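Local coordinates for tautomerase (Advenella mimigardefordensis DPN7, PDB 6VVW), which belongs to the tautomerase superfamily, enzymes of the MIF clan built from beta-alpha-beta units, and assembles from three chains, at residues A[77-81]-A[101-105]. Numbering follows the deposited sequence.
Sequences KANFL and TMLID
Leu103 is the centre of this contact between a helix and a strand. Residues 77-81 are one helical turn, with Leu81 N hydrogen-bonded to Lys77 O at 3.0 Å. Residues 101-105 are extended. The two short axes run roughly antiparallel, with 149° between their N-to-C directions, and approach to 9.8 Å. Lys77 CA lies 7.5 Å from Leu103 CA, and Leu81 CA lies 6.9 Å from Thr101 CA.

The CA-to-CB bond of Leu103 points toward the helix, and the side chain is in the mt rotamer. Its CD1 fits between two residues one turn apart, 3.5 Å from Lys77 CB and 3.4 Å from Leu81 CD2. The CA-to-CB bond of Leu81 points sideways to the strand, but the mt rotamer brings the end of the side chain nearer. Its CD2 also meets Thr101 CG2 at 3.8 Å. Lys77 is fully stretched beyond chi1 (mttt), so its chain runs along to Asp105. There Lys77 NZ forms a salt bridge with Asp105 OD1 at 3.6 Å, and Lys77 CE lies 3.2 Å from Asp105 OD2. Lys77 NZ also makes a weak hydrogen bond to Arg72 O.

The CA-to-CB bond of Met102 points away from the helix. Thr101 and Met102 pair with an antiparallel strand of the second subunit, which continues the sheet. Leu103 also packs on His110 of that subunit. Helix 74-92 covers strand 99-106 within the beta-alpha-beta unit of strand 62-69, helix 74-92 and strand 99-106, characteristic of the tautomerase fold.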
# COMPACT_ATOMS: atom_id res chain seq x y z
N LYS A 77 -16.47 6.93 -9.68
CA LYS A 77 -15.18 6.24 -9.62
C LYS A 77 -14.60 6.09 -11.01
O LYS A 77 -13.45 6.47 -11.27
CB LYS A 77 -15.35 4.88 -8.96
CG LYS A 77 -15.92 4.93 -7.58
CD LYS A 77 -16.16 3.50 -7.11
CE LYS A 77 -16.77 3.43 -5.72
NZ LYS A 77 -17.41 2.10 -5.47
N ALA A 78 -15.41 5.56 -11.92
CA ALA A 78 -15.06 5.56 -13.33
C ALA A 78 -14.63 6.93 -13.81
O ALA A 78 -13.96 7.03 -14.85
CB ALA A 78 -16.24 5.08 -14.17
N ASN A 79 -15.00 7.99 -13.11
CA ASN A 79 -14.61 9.30 -13.58
C ASN A 79 -13.24 9.68 -13.06
O ASN A 79 -12.40 10.16 -13.83
CB ASN A 79 -15.66 10.33 -13.18
CG ASN A 79 -16.84 10.35 -14.13
OD1 ASN A 79 -17.11 9.36 -14.82
ND2 ASN A 79 -17.53 11.48 -14.20
N PHE A 80 -13.01 9.47 -11.76
CA PHE A 80 -11.67 9.49 -11.18
C PHE A 80 -10.67 8.86 -12.11
O PHE A 80 -9.67 9.47 -12.49
CB PHE A 80 -11.63 8.71 -9.87
CG PHE A 80 -12.18 9.43 -8.71
CD1 PHE A 80 -13.54 9.56 -8.54
CD2 PHE A 80 -11.35 9.91 -7.73
CE1 PHE A 80 -14.06 10.18 -7.43
CE2 PHE A 80 -11.86 10.54 -6.62
CZ PHE A 80 -13.22 10.68 -6.47
N LEU A 81 -10.92 7.60 -12.46
CA LEU A 81 -9.94 6.83 -13.22
C LEU A 81 -9.55 7.53 -14.52
O LEU A 81 -8.37 7.57 -14.88
CB LEU A 81 -10.50 5.43 -13.50
CG LEU A 81 -10.98 4.77 -12.21
CD1 LEU A 81 -11.48 3.35 -12.42
CD2 LEU A 81 -9.85 4.81 -11.23
N THR A 101 -4.54 2.11 -11.61
CA THR A 101 -5.20 2.65 -10.44
C THR A 101 -6.01 1.56 -9.76
O THR A 101 -6.33 0.53 -10.35
CB THR A 101 -6.09 3.82 -10.83
OG1 THR A 101 -5.39 4.60 -11.79
CG2 THR A 101 -6.39 4.69 -9.64
N MET A 102 -6.32 1.80 -8.50
CA MET A 102 -6.83 0.76 -7.63
C MET A 102 -7.72 1.47 -6.61
O MET A 102 -7.21 2.09 -5.68
CB MET A 102 -5.69 0.01 -6.96
CG MET A 102 -4.89 -0.92 -7.86
SD MET A 102 -3.68 -0.08 -8.88
CE MET A 102 -2.90 0.85 -7.57
N LEU A 103 -9.03 1.41 -6.82
CA LEU A 103 -9.98 2.18 -6.03
C LEU A 103 -10.47 1.32 -4.87
O LEU A 103 -10.99 0.22 -5.08
CB LEU A 103 -11.15 2.63 -6.88
CG LEU A 103 -10.71 3.43 -8.09
CD1 LEU A 103 -11.95 3.99 -8.69
CD2 LEU A 103 -9.79 4.53 -7.63
N ILE A 104 -10.26 1.81 -3.66
CA ILE A 104 -10.46 1.04 -2.44
C ILE A 104 -11.42 1.84 -1.59
O ILE A 104 -11.05 2.89 -1.05
CB ILE A 104 -9.15 0.78 -1.70
CG1 ILE A 104 -8.01 0.59 -2.68
CG2 ILE A 104 -9.30 -0.44 -0.82
CD1 ILE A 104 -7.09 -0.54 -2.35
N ASP A 105 -12.65 1.36 -1.46
CA ASP A 105 -13.69 2.07 -0.75
C ASP A 105 -13.77 1.54 0.66
O ASP A 105 -14.10 0.37 0.87
CB ASP A 105 -15.03 1.96 -1.48
CG ASP A 105 -15.05 2.82 -2.71
OD1 ASP A 105 -14.33 2.45 -3.66
OD2 ASP A 105 -15.71 3.89 -2.71